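Local coordinates for protein interleukin-1beta (Gallus gallus, PDB 2WRY) that probably acts as a secreted pro-inflammatory cytokine of the interleukin-1 family, signalling by binding the interleukin-1 receptor, at residues Val44-Ala49 against Val67-Lys72; Thr62-Val67 against Ile109-Asp114; Lys75-Cys80 against Ala94-Asp99; Ile133-Gln138 against Ala155-Ser160. One frame throughout, in Å; residues are numbered along the deposited sequence.

Interaction 1 (Val44-Ala49 against Val67-Lys72); sequences VRLNIA and VALGIK
Strands 45-53 and 66-71 of the beta-trefoil pair here as antiparallel neighbours, their short axes 4.5 Å apart and 147° from parallel. Asn-47 with Gly-70 and Ala-49 with Ala-68 are hydrogen-bonded pairs, each closed by two N-H to O bonds; Asn-47 N to Gly-70 O measures 2.8 Å. Lys-72 N adds a fifth bond, to Arg-45 O, and a water joins Arg-45 N to Lys-72 O. On the face carrying Leu-46, Ile-48, Leu-69 and Ile-71 the contact is apolar. Ile-48 lies alongside Leu-69, pointing the same way, with CG1 3.8 Å from Leu-69 CD2. Its CG2, anti to the backbone N, meets Val-67 CG1 at 3.6 Å. An alanine in place of Ile-48 would probably leave Val-67 CG1 and Leu-69 CD2 without these partners and open a gap in the buried face. Further along, Leu-46 CD2 reaches Ile-71 CD1 at 3.9 Å, and Val-44 CG1 touches Ile-71 CG2. At the end of the pairing, Arg-45 and Lys-72 run side by side, pointing the same way, with Arg-45 NH2 4.4 Å from Lys-72 NZ. The like charges would probably repel each other; the hold between the strands comes from the five backbone bonds and the apolar contacts around Ile-48 and Leu-46.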
loop_
_atom_site.group_PDB
_atom_site.type_symbol
_atom_site.label_atom_id
_atom_site.label_comp_id
_atom_site.label_asym_id
_atom_site.label_seq_id
_atom_site.Cartn_x
_atom_site.Cartn_y
_atom_site.Cartn_z
ATOM N N VAL A 44 3.375 -11.688 1.322
ATOM C CA VAL A 44 2.844 -10.919 0.228
ATOM C C VAL A 44 3.945 -10.111 -0.468
ATOM O O VAL A 44 4.757 -9.477 0.203
ATOM C CB VAL A 44 1.692 -10.017 0.745
ATOM C CG1 VAL A 44 1.418 -8.865 -0.212
ATOM C CG2 VAL A 44 0.451 -10.873 1.019
ATOM N N ARG A 45 3.986 -10.175 -1.801
ATOM C CA ARG A 45 4.798 -9.250 -2.598
ATOM C C ARG A 45 3.842 -8.262 -3.246
ATOM O O ARG A 45 2.641 -8.559 -3.402
ATOM C CB ARG A 45 5.606 -9.972 -3.680
ATOM C CG ARG A 45 6.742 -10.787 -3.097
ATOM C CD ARG A 45 8.028 -10.612 -3.895
ATOM N NE ARG A 45 7.954 -11.007 -5.297
ATOM C CZ ARG A 45 8.787 -10.583 -6.251
ATOM N NH1 ARG A 45 9.778 -9.727 -5.976
ATOM N NH2 ARG A 45 8.627 -11.021 -7.496
ATOM N N LEU A 46 4.342 -7.082 -3.595
ATOM C CA LEU A 46 3.503 -6.074 -4.240
ATOM C C LEU A 46 3.839 -5.971 -5.714
ATOM O O LEU A 46 5.015 -5.917 -6.087
ATOM C CB LEU A 46 3.674 -4.688 -3.584
ATOM C CG LEU A 46 3.323 -4.579 -2.099
ATOM C CD1 LEU A 46 3.459 -3.128 -1.628
ATOM C CD2 LEU A 46 1.873 -5.095 -1.797
ATOM N N ASN A 47 2.820 -5.934 -6.559
ATOM C CA ASN A 47 3.057 -5.631 -7.956
ATOM C C ASN A 47 2.706 -4.158 -8.050
ATOM O O ASN A 47 1.519 -3.790 -8.044
ATOM C CB ASN A 47 2.154 -6.471 -8.870
ATOM C CG ASN A 47 2.900 -6.986 -10.110
ATOM O OD1 ASN A 47 3.920 -6.421 -10.549
ATOM N ND2 ASN A 47 2.344 -8.023 -10.725
ATOM N N ILE A 48 3.733 -3.320 -8.055
ATOM C CA ILE A 48 3.553 -1.869 -8.026
ATOM C C ILE A 48 3.400 -1.320 -9.431
ATOM O O ILE A 48 4.343 -1.348 -10.236
ATOM C CB ILE A 48 4.695 -1.154 -7.273
ATOM C CG1 ILE A 48 4.782 -1.727 -5.847
ATOM C CG2 ILE A 48 4.441 0.373 -7.280
ATOM C CD1 ILE A 48 5.753 -0.999 -4.920
ATOM N N ALA A 49 2.185 -0.876 -9.749
ATOM C CA ALA A 49 1.919 -0.315 -11.081
ATOM C C ALA A 49 2.262 1.158 -11.055
ATOM O O ALA A 49 1.662 1.934 -10.290
ATOM C CB ALA A 49 0.457 -0.467 -11.441
ATOM N N VAL A 67 1.231 5.481 -7.936
ATOM C CA VAL A 67 1.259 4.032 -8.140
ATOM C C VAL A 67 -0.043 3.389 -7.692
ATOM O O VAL A 67 -0.765 3.953 -6.861
ATOM C CB VAL A 67 2.426 3.345 -7.357
ATOM C CG1 VAL A 67 3.779 3.860 -7.812
ATOM C CG2 VAL A 67 2.281 3.533 -5.809
ATOM N N ALA A 68 -0.346 2.201 -8.246
ATOM C CA ALA A 68 -1.365 1.332 -7.643
ATOM C C ALA A 68 -0.608 0.153 -7.045
ATOM O O ALA A 68 0.436 -0.246 -7.583
ATOM C CB ALA A 68 -2.385 0.850 -8.664
ATOM N N LEU A 69 -1.138 -0.412 -5.959
ATOM C CA LEU A 69 -0.449 -1.478 -5.210
ATOM C C LEU A 69 -1.230 -2.776 -5.331
ATOM O O LEU A 69 -2.273 -2.949 -4.699
ATOM C CB LEU A 69 -0.283 -1.079 -3.758
ATOM C CG LEU A 69 0.465 0.247 -3.580
ATOM C CD1 LEU A 69 0.507 0.601 -2.109
ATOM C CD2 LEU A 69 1.883 0.121 -4.153
ATOM N N GLY A 70 -0.736 -3.663 -6.199
ATOM C CA GLY A 70 -1.361 -4.954 -6.417
ATOM C C GLY A 70 -0.799 -5.971 -5.433
ATOM O O GLY A 70 0.392 -5.947 -5.108
ATOM N N ILE A 71 -1.672 -6.824 -4.912
ATOM C CA ILE A 71 -1.258 -7.878 -3.992
ATOM C C ILE A 71 -0.923 -9.072 -4.875
ATOM O O ILE A 71 -1.847 -9.751 -5.369
ATOM C CB ILE A 71 -2.391 -8.236 -2.995
ATOM C CG1 ILE A 71 -2.967 -6.974 -2.324
ATOM C CG2 ILE A 71 -1.882 -9.228 -1.949
ATOM C CD1 ILE A 71 -1.872 -6.077 -1.690
ATOM N N LYS A 72 0.377 -9.278 -5.118
ATOM C CA LYS A 72 0.846 -10.158 -6.185
ATOM C C LYS A 72 0.350 -11.587 -5.999
ATOM O O LYS A 72 0.522 -12.193 -4.944
ATOM C CB LYS A 72 2.376 -10.132 -6.276
ATOM C CG LYS A 72 2.898 -10.972 -7.434
ATOM C CD LYS A 72 4.389 -10.645 -7.582
ATOM C CE LYS A 72 4.970 -11.210 -8.885
ATOM N NZ LYS A 72 4.784 -12.667 -8.981
HETATM O O HOH W 1 2.451 -12.305 -2.998
#

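Interaction 2 (Thr62-Val67 against Ile109-Asp114)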
loop_
_atom_site.group_PDB
_atom_site.type_symbol
_atom_site.label_atom_id
_atom_site.label_comp_id
_atom_site.label_asym_id
_atom_site.label_seq_id
_atom_site.Cartn_x
_atom_site.Cartn_y
_atom_site.Cartn_z
ATOM N N THR A 62 1.724 16.010 -1.890
ATOM C CA THR A 62 1.923 14.741 -2.604
ATOM C C THR A 62 3.176 14.739 -3.490
ATOM O O THR A 62 3.276 15.531 -4.435
ATOM C CB THR A 62 0.715 14.445 -3.517
ATOM O OG1 THR A 62 0.510 15.540 -4.422
ATOM C CG2 THR A 62 -0.542 14.260 -2.710
ATOM N N GLY A 63 4.118 13.844 -3.191
ATOM C CA GLY A 63 5.355 13.715 -3.971
ATOM C C GLY A 63 5.191 12.733 -5.119
ATOM O O GLY A 63 5.076 11.511 -4.910
ATOM N N GLN A 64 5.209 13.266 -6.340
ATOM C CA GLN A 64 4.809 12.503 -7.526
ATOM C C GLN A 64 5.662 11.294 -7.948
ATOM O O GLN A 64 6.771 11.427 -8.465
ATOM C CB GLN A 64 4.488 13.422 -8.701
ATOM C CG GLN A 64 3.121 14.069 -8.561
ATOM C CD GLN A 64 2.287 13.937 -9.818
ATOM O OE1 GLN A 64 1.099 13.600 -9.760
ATOM N NE2 GLN A 64 2.910 14.192 -10.965
ATOM N N MET A 65 5.111 10.125 -7.653
ATOM C CA MET A 65 5.343 8.858 -8.326
ATOM C C MET A 65 4.027 8.182 -7.973
ATOM O O MET A 65 3.934 7.502 -6.957
ATOM C CB MET A 65 6.456 8.036 -7.682
ATOM C CG MET A 65 7.825 8.108 -8.322
ATOM S SD MET A 65 8.918 6.923 -7.484
ATOM C CE MET A 65 8.465 5.394 -8.310
ATOM N N PRO A 66 2.994 8.390 -8.803
ATOM C CA PRO A 66 1.694 7.813 -8.475
ATOM C C PRO A 66 1.695 6.329 -8.851
ATOM O O PRO A 66 2.166 5.974 -9.946
ATOM C CB PRO A 66 0.715 8.615 -9.342
ATOM C CG PRO A 66 1.548 9.166 -10.508
ATOM C CD PRO A 66 3.007 9.117 -10.086
ATOM N N VAL A 67 1.231 5.481 -7.936
ATOM C CA VAL A 67 1.259 4.032 -8.140
ATOM C C VAL A 67 -0.043 3.389 -7.692
ATOM O O VAL A 67 -0.765 3.953 -6.861
ATOM C CB VAL A 67 2.426 3.345 -7.357
ATOM C CG1 VAL A 67 3.779 3.860 -7.812
ATOM C CG2 VAL A 67 2.281 3.533 -5.809
ATOM N N ILE A 109 -4.966 4.938 -6.202
ATOM C CA ILE A 109 -3.678 5.603 -6.400
ATOM C C ILE A 109 -3.066 6.069 -5.078
ATOM O O ILE A 109 -3.740 6.663 -4.235
ATOM C CB ILE A 109 -3.789 6.801 -7.409
ATOM C CG1 ILE A 109 -4.193 6.307 -8.801
ATOM C CG2 ILE A 109 -2.475 7.604 -7.496
ATOM C CD1 ILE A 109 -3.185 5.338 -9.426
ATOM N N PHE A 110 -1.782 5.767 -4.922
ATOM C CA PHE A 110 -0.950 6.237 -3.804
ATOM C C PHE A 110 0.242 6.946 -4.382
ATOM O O PHE A 110 0.691 6.613 -5.474
ATOM C CB PHE A 110 -0.459 5.058 -2.948
ATOM C CG PHE A 110 -1.585 4.277 -2.307
ATOM C CD1 PHE A 110 -2.311 3.329 -3.041
ATOM C CD2 PHE A 110 -1.937 4.498 -0.971
ATOM C CE1 PHE A 110 -3.367 2.598 -2.438
ATOM C CE2 PHE A 110 -2.997 3.792 -0.354
ATOM C CZ PHE A 110 -3.726 2.840 -1.108
ATOM N N TYR A 111 0.767 7.941 -3.664
ATOM C CA TYR A 111 2.075 8.479 -4.025
ATOM C C TYR A 111 3.161 7.755 -3.273
ATOM O O TYR A 111 3.154 7.672 -2.035
ATOM C CB TYR A 111 2.121 9.975 -3.763
ATOM C CG TYR A 111 1.172 10.716 -4.680
ATOM C CD1 TYR A 111 1.489 10.893 -6.032
ATOM C CD2 TYR A 111 -0.032 11.227 -4.215
ATOM C CE1 TYR A 111 0.648 11.582 -6.892
ATOM C CE2 TYR A 111 -0.909 11.916 -5.098
ATOM C CZ TYR A 111 -0.540 12.081 -6.429
ATOM O OH TYR A 111 -1.361 12.749 -7.339
ATOM N N ARG A 112 4.048 7.151 -4.051
ATOM C CA ARG A 112 5.203 6.473 -3.506
ATOM C C ARG A 112 6.231 7.551 -3.182
ATOM O O ARG A 112 6.685 8.269 -4.085
ATOM C CB ARG A 112 5.787 5.532 -4.548
ATOM C CG ARG A 112 7.049 4.879 -4.045
ATOM C CD ARG A 112 7.568 3.773 -4.960
ATOM N NE ARG A 112 8.931 3.398 -4.562
ATOM C CZ ARG A 112 9.561 2.303 -4.987
ATOM N NH1 ARG A 112 8.952 1.448 -5.815
ATOM N NH2 ARG A 112 10.803 2.049 -4.574
ATOM N N LEU A 113 6.576 7.670 -1.902
ATOM C CA LEU A 113 7.481 8.738 -1.462
ATOM C C LEU A 113 8.773 8.091 -1.006
ATOM O O LEU A 113 8.846 7.544 0.092
ATOM C CB LEU A 113 6.826 9.552 -0.336
ATOM C CG LEU A 113 5.423 10.092 -0.649
ATOM C CD1 LEU A 113 4.801 10.642 0.614
ATOM C CD2 LEU A 113 5.529 11.173 -1.680
ATOM N N ASP A 114 9.785 8.131 -1.866
ATOM C CA ASP A 114 11.059 7.522 -1.530
ATOM C C ASP A 114 12.015 8.510 -0.872
ATOM O O ASP A 114 12.052 9.702 -1.234
ATOM C CB ASP A 114 11.738 6.997 -2.781
ATOM C CG ASP A 114 11.074 5.741 -3.341
ATOM O OD1 ASP A 114 10.341 5.021 -2.609
ATOM O OD2 ASP A 114 11.329 5.461 -4.535
#
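Antiparallel pairing joins Pro-66 and Val-67 to Tyr-111 and Phe-110, preceded by the loop Thr-62 to Met-65, which runs beside the partner strand. Val-67 and Phe-110 form a hydrogen-bonded pair; Phe-110 N to Val-67 O is 2.8 Å with 172° at the hydrogen. Pro-66 faces Tyr-111 as a non-hydrogen-bonded pair, and Arg-112 N then donates to Met-65 O at 2.9 Å. This joins strand 66-71 to strand 110-115 in the beta-trefoil sheet, bringing together parts of the chain more than forty residues apart. Tyr-111 has the largest share of the contact of any one residue. Thr-62 CB stands over one ring face, 3.7 Å from the centroid and displaced toward the rim, a CH-pi contact, while Thr-62 CG2 sits 3.4 Å from Tyr-111 CE2. At the ring edge Gln-64 OE1 approaches Tyr-111 CE1 at 3.5 Å, its amide plane turned 44° from the ring. Pro-66 CB touches the same CE1 and also Ile-109 CG2. An alanine at Tyr-111 would probably leave Thr-62 and Pro-66 without their aromatic partner and the loop freer to move. Arg-112, extended from CG to NE with CG anti to the backbone N (chi1 176°), runs alongside Met-65, whose CE lies 3.8 Å from Arg-112 CD. Asp-114 OD1 lies in the plane of the Arg-112 guanidinium, 2.9 Å from NE, in a salt bridge met on the syn side of the carboxylate, and that oxygen also bonds Thr-121 OG1.

Interaction 3 (Lys75-Cys80 against Ala94-Asp99)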
loop_
_atom_site.group_PDB
_atom_site.type_symbol
_atom_site.label_atom_id
_atom_site.label_comp_id
_atom_site.label_asym_id
_atom_site.label_seq_id
_atom_site.Cartn_x
_atom_site.Cartn_y
_atom_site.Cartn_z
ATOM N N LYS A 75 -4.779 -11.185 -7.205
ATOM C CA LYS A 75 -5.715 -10.476 -8.089
ATOM C C LYS A 75 -6.492 -9.377 -7.330
ATOM O O LYS A 75 -7.671 -9.090 -7.601
ATOM C CB LYS A 75 -6.620 -11.510 -8.819
ATOM C CG LYS A 75 -5.873 -12.415 -9.874
ATOM C CD LYS A 75 -5.010 -13.507 -9.242
ATOM C CE LYS A 75 -4.542 -14.520 -10.275
ATOM N NZ LYS A 75 -3.652 -15.540 -9.648
ATOM N N LEU A 76 -5.788 -8.738 -6.392
ATOM C CA LEU A 76 -6.351 -7.666 -5.572
ATOM C C LEU A 76 -5.507 -6.415 -5.765
ATOM O O LEU A 76 -4.304 -6.518 -5.992
ATOM C CB LEU A 76 -6.295 -8.041 -4.089
ATOM C CG LEU A 76 -7.128 -9.256 -3.625
ATOM C CD1 LEU A 76 -6.766 -9.692 -2.207
ATOM C CD2 LEU A 76 -8.652 -8.969 -3.707
ATOM N N TYR A 77 -6.146 -5.244 -5.651
ATOM C CA TYR A 77 -5.432 -3.969 -5.479
ATOM C C TYR A 77 -5.862 -3.275 -4.190
ATOM O O TYR A 77 -7.020 -3.406 -3.778
ATOM C CB TYR A 77 -5.644 -3.035 -6.676
ATOM C CG TYR A 77 -4.749 -3.382 -7.845
ATOM C CD1 TYR A 77 -3.525 -2.727 -8.024
ATOM C CD2 TYR A 77 -5.093 -4.386 -8.753
ATOM C CE1 TYR A 77 -2.692 -3.032 -9.077
ATOM C CE2 TYR A 77 -4.262 -4.693 -9.825
ATOM C CZ TYR A 77 -3.048 -4.015 -9.969
ATOM O OH TYR A 77 -2.176 -4.316 -10.978
ATOM N N MET A 78 -4.918 -2.567 -3.541
ATOM C CA MET A 78 -5.251 -1.766 -2.349
ATOM C C MET A 78 -6.048 -0.547 -2.766
ATOM O O MET A 78 -5.795 0.036 -3.823
ATOM C CB MET A 78 -3.975 -1.278 -1.654
ATOM C CG MET A 78 -3.077 -2.409 -1.249
ATOM S SD MET A 78 -1.872 -1.752 -0.069
ATOM C CE MET A 78 -2.625 -2.204 1.454
ATOM N N SER A 79 -6.963 -0.118 -1.913
ATOM C CA SER A 79 -7.673 1.156 -2.174
ATOM C C SER A 79 -7.997 1.848 -0.860
ATOM O O SER A 79 -8.070 1.203 0.170
ATOM C CB SER A 79 -8.967 0.907 -2.970
ATOM O OG SER A 79 -9.879 0.191 -2.171
ATOM N N CYS A 80 -8.200 3.166 -0.903
ATOM C CA CYS A 80 -8.659 3.892 0.281
ATOM C C CYS A 80 -10.054 4.390 0.033
ATOM O O CYS A 80 -10.319 5.040 -0.981
ATOM C CB CYS A 80 -7.746 5.080 0.521
ATOM S SG CYS A 80 -6.118 4.540 0.902
ATOM N N ALA A 94 -9.763 -6.283 -8.421
ATOM C CA ALA A 94 -9.757 -5.327 -9.518
ATOM C C ALA A 94 -8.744 -5.822 -10.503
ATOM O O ALA A 94 -7.709 -6.378 -10.116
ATOM C CB ALA A 94 -9.403 -3.901 -9.036
ATOM N N ASP A 95 -9.068 -5.650 -11.775
ATOM C CA ASP A 95 -8.103 -5.909 -12.848
ATOM C C ASP A 95 -7.152 -4.725 -13.011
ATOM O O ASP A 95 -7.308 -3.686 -12.345
ATOM C CB ASP A 95 -8.856 -6.255 -14.126
ATOM C CG ASP A 95 -9.711 -7.513 -13.957
ATOM O OD1 ASP A 95 -9.139 -8.563 -13.585
ATOM O OD2 ASP A 95 -10.943 -7.454 -14.151
ATOM N N VAL A 96 -6.128 -4.890 -13.846
ATOM C CA VAL A 96 -5.147 -3.835 -14.024
ATOM C C VAL A 96 -5.796 -2.687 -14.773
ATOM O O VAL A 96 -6.426 -2.892 -15.810
ATOM C CB VAL A 96 -3.897 -4.337 -14.767
ATOM C CG1 VAL A 96 -2.813 -3.239 -14.779
ATOM C CG2 VAL A 96 -3.371 -5.605 -14.126
ATOM N N MET A 97 -5.659 -1.484 -14.230
ATOM C CA MET A 97 -6.340 -0.304 -14.753
ATOM C C MET A 97 -5.406 0.549 -15.599
ATOM O O MET A 97 -4.382 1.045 -15.135
ATOM C CB MET A 97 -6.948 0.491 -13.596
ATOM C CG MET A 97 -8.151 -0.223 -12.992
ATOM S SD MET A 97 -8.466 0.282 -11.309
ATOM C CE MET A 97 -7.202 -0.662 -10.423
ATOM N N ARG A 98 -5.728 0.647 -16.878
ATOM C CA ARG A 98 -4.968 1.443 -17.801
ATOM C C ARG A 98 -5.143 2.926 -17.475
ATOM O O ARG A 98 -4.195 3.696 -17.511
ATOM C CB ARG A 98 -5.455 1.138 -19.227
ATOM C CG ARG A 98 -5.022 2.094 -20.285
ATOM C CD ARG A 98 -5.821 1.817 -21.575
ATOM N NE ARG A 98 -7.255 2.027 -21.355
ATOM C CZ ARG A 98 -8.205 1.084 -21.347
ATOM N NH1 ARG A 98 -7.921 -0.201 -21.576
ATOM N NH2 ARG A 98 -9.460 1.444 -21.109
ATOM N N ASP A 99 -6.372 3.297 -17.154
ATOM C CA ASP A 99 -6.722 4.697 -16.942
ATOM C C ASP A 99 -7.356 4.932 -15.593
ATOM O O ASP A 99 -8.289 4.234 -15.185
ATOM C CB ASP A 99 -7.692 5.177 -18.027
ATOM C CG ASP A 99 -7.065 5.193 -19.401
ATOM O OD1 ASP A 99 -6.094 5.948 -19.625
ATOM O OD2 ASP A 99 -7.563 4.444 -20.265
#
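Tyr-77 is the bump of this contact: its side chain projects from strand 76-83 toward the loop 94-99, which bends around one side of the ring. The touching parts run 69° apart, and no hydrogen bond crosses between them, so the fit rests on shape. A chi1 of -80° sets CG anti to the carbonyl carbon; the ring beyond it is bordered by Ala-94, Val-96 and Met-97. Ala-94 O comes up to the ring edge in its plane, 3.6 Å from Tyr-77 CD2. Ala-94 CB lies near the same carbon, at 4.3 Å. At the far end of the ring Val-96 forms one wall: its CG2 is 3.6 Å from Tyr-77 OH, with CG1 slightly farther off, the two side chains crossing at a slant. Met-97 closes in near the root of the ring, its CE 4.5 Å from Tyr-77 CG, a looser contact than the other two. Beyond the segments, Tyr-77 also packs on Ala-68 and Phe-108, and Met-97 O accepts a hydrogen bond from Tyr-51 OH. The contact joins a strand of the beta-trefoil to the surface loop between strands 86-93 and 99-100, with a single aromatic side chain set into the bend of that connection.

Interaction 4 (Ile133-Gln138 against Ala155-Ser160)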
loop_
_atom_site.group_PDB
_atom_site.type_symbol
_atom_site.label_atom_id
_atom_site.label_comp_id
_atom_site.label_asym_id
_atom_site.label_seq_id
_atom_site.Cartn_x
_atom_site.Cartn_y
_atom_site.Cartn_z
ATOM N N ILE A 133 -0.253 4.613 4.344
ATOM C CA ILE A 133 -0.369 3.194 4.679
ATOM C C ILE A 133 0.485 2.893 5.910
ATOM O O ILE A 133 1.668 3.281 5.973
ATOM C CB ILE A 133 0.068 2.269 3.518
ATOM C CG1 ILE A 133 -0.783 2.530 2.263
ATOM C CG2 ILE A 133 0.010 0.797 3.991
ATOM C CD1 ILE A 133 -0.394 1.672 1.089
ATOM N N CYS A 134 -0.108 2.245 6.898
ATOM C CA CYS A 134 0.621 1.997 8.142
ATOM C C CYS A 134 0.402 0.619 8.727
ATOM O O CYS A 134 -0.587 -0.057 8.455
ATOM C CB CYS A 134 0.278 3.052 9.208
ATOM S SG CYS A 134 -1.451 2.970 9.729
ATOM N N THR A 135 1.363 0.203 9.538
ATOM C CA THR A 135 1.216 -1.016 10.320
ATOM C C THR A 135 1.201 -0.673 11.804
ATOM O O THR A 135 1.649 0.400 12.230
ATOM C CB THR A 135 2.369 -2.015 10.040
ATOM O OG1 THR A 135 3.607 -1.469 10.510
ATOM C CG2 THR A 135 2.434 -2.323 8.533
ATOM N N SER A 136 0.694 -1.603 12.591
ATOM C CA SER A 136 0.693 -1.442 14.021
ATOM C C SER A 136 2.098 -1.690 14.542
ATOM O O SER A 136 2.896 -2.354 13.895
ATOM C CB SER A 136 -0.248 -2.489 14.603
ATOM O OG SER A 136 -0.247 -2.444 16.007
ATOM N N LEU A 137 2.402 -1.167 15.725
ATOM C CA LEU A 137 3.632 -1.565 16.428
ATOM C C LEU A 137 3.574 -3.023 16.880
ATOM O O LEU A 137 4.625 -3.663 17.052
ATOM C CB LEU A 137 3.856 -0.673 17.649
ATOM C CG LEU A 137 3.881 0.852 17.443
ATOM C CD1 LEU A 137 4.132 1.605 18.761
ATOM C CD2 LEU A 137 4.904 1.249 16.414
ATOM N N GLN A 138 2.355 -3.539 17.068
ATOM C CA GLN A 138 2.137 -4.937 17.477
ATOM C C GLN A 138 2.016 -5.857 16.267
ATOM O O GLN A 138 1.481 -5.461 15.245
ATOM C CB GLN A 138 0.875 -5.064 18.333
ATOM C CG GLN A 138 1.016 -4.539 19.759
ATOM C CD GLN A 138 1.271 -3.048 19.827
ATOM O OE1 GLN A 138 0.647 -2.265 19.105
ATOM N NE2 GLN A 138 2.205 -2.640 20.694
ATOM N N ALA A 155 4.826 3.786 9.359
ATOM C CA ALA A 155 4.372 4.164 8.014
ATOM C C ALA A 155 5.565 4.212 7.040
ATOM O O ALA A 155 5.462 4.776 5.967
ATOM C CB ALA A 155 3.606 5.511 8.029
ATOM N N THR A 156 6.660 3.569 7.437
ATOM C CA THR A 156 7.925 3.582 6.701
ATOM C C THR A 156 8.294 2.141 6.360
ATOM O O THR A 156 8.261 1.254 7.250
ATOM C CB THR A 156 9.072 4.216 7.560
ATOM O OG1 THR A 156 8.701 5.550 7.967
ATOM C CG2 THR A 156 10.380 4.276 6.758
ATOM N N TYR A 157 8.663 1.945 5.090
ATOM C CA TYR A 157 8.901 0.603 4.510
ATOM C C TYR A 157 10.229 0.542 3.801
ATOM O O TYR A 157 10.806 1.557 3.406
ATOM C CB TYR A 157 7.763 0.233 3.510
ATOM C CG TYR A 157 6.411 0.280 4.165
ATOM C CD1 TYR A 157 5.901 -0.826 4.893
ATOM C CD2 TYR A 157 5.680 1.463 4.159
ATOM C CE1 TYR A 157 4.671 -0.745 5.581
ATOM C CE2 TYR A 157 4.463 1.555 4.840
ATOM C CZ TYR A 157 3.968 0.473 5.547
ATOM O OH TYR A 157 2.747 0.601 6.184
ATOM N N LYS A 158 10.693 -0.680 3.619
ATOM C CA LYS A 158 11.831 -0.905 2.748
ATOM C C LYS A 158 11.382 -1.858 1.661
ATOM O O LYS A 158 10.945 -2.960 1.963
ATOM C CB LYS A 158 12.986 -1.482 3.546
ATOM C CG LYS A 158 13.626 -0.446 4.457
ATOM C CD LYS A 158 15.021 -0.848 4.914
ATOM C CE LYS A 158 15.785 0.405 5.305
ATOM N NZ LYS A 158 17.245 0.174 5.535
ATOM N N LEU A 159 11.489 -1.410 0.414
ATOM C CA LEU A 159 11.121 -2.204 -0.753
ATOM C C LEU A 159 12.369 -2.770 -1.414
ATOM O O LEU A 159 13.442 -2.139 -1.425
ATOM C CB LEU A 159 10.382 -1.333 -1.766
ATOM C CG LEU A 159 9.008 -0.753 -1.471
ATOM C CD1 LEU A 159 8.721 0.269 -2.552
ATOM C CD2 LEU A 159 7.950 -1.820 -1.478
ATOM N N SER A 160 12.245 -3.972 -1.943
ATOM C CA SER A 160 13.351 -4.525 -2.707
ATOM C C SER A 160 12.856 -5.286 -3.933
ATOM O O SER A 160 11.959 -6.116 -3.836
ATOM C CB SER A 160 14.220 -5.396 -1.814
ATOM O OG SER A 160 13.489 -6.243 -0.952
HETATM O O HOH W 2 3.263 4.954 4.307
#
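Tyr-157 OH meets Ile-133 O at 2.9 Å, a weak hydrogen bond in which the tyrosine donates. The carbonyl oxygen lies at the ring edge, in its plane, and 3.5 Å from Tyr-157 CE2. The hydroxyl is also closely fitted by carbon: Cys-134 CA is 3.2 Å away, and Ile-133 CG2 comes within 3.5 Å, the isoleucine and tyrosine side chains crossing at about a right angle. Thr-135 and Tyr-157 meet tip to tip, with Thr-135 CG2 3.8 Å from the OH. This CG2 is anti to the carbonyl carbon, while OG1 (chi1 66°) sits between the backbone N and that carbon. Next to the ring, Ala-155 packs on the same carbonyl: its CA makes a CA-H...O contact to Ile-133 O at 3.5 Å, and its CB stands 4.3 Å from Cys-134 CB. A water lies 2.8 Å from both Ile-133 O and Ala-155 O, in the plane of the tyrosine ring.

Farther out, Thr-135 OG1 is hydrogen-bonded to Asp-16 OD2, while Asp-150 OD1 holds Ala-155 N. Tyr-157 itself packs on Ile-14 and Asp-16 of strand 4-16. Ser-136 OG accepts from Gln-138 N in an ST turn where the chain leaves the contact. The whole joins strand 132-134 and the residues after it to the C-terminal strand 157-160 and the residues just before it, next to the N-terminal strand, within the beta-trefoil of the interleukin-1 family.

In the fold
Interactions 1 and 2 share Val-67 and strand 66-71, which pairs with strand 45-53 in one and strand 110-115 in the other; their centres lie 13 Å apart. Interaction 3 starts on the next strand of the same sheet, where Leu-69 O lies 2.9 Å from Met-78 N, a probable hydrogen bond. Interaction 4 lies about 21 Å from interaction 3, centre to centre, on the opposite side of the chain's centre. Side chains of strands used by all four meet: Ile-133 CD1 is 3.5 Å from Leu-69 CD1 and 3.9 Å from Met-78 SD, and Phe-110 CE2 is 3.7 Å from Ile-133 CG1. In 75-80 this link runs through Met-78, not Tyr-77. These residues form a common apolar interior of the beta-trefoil.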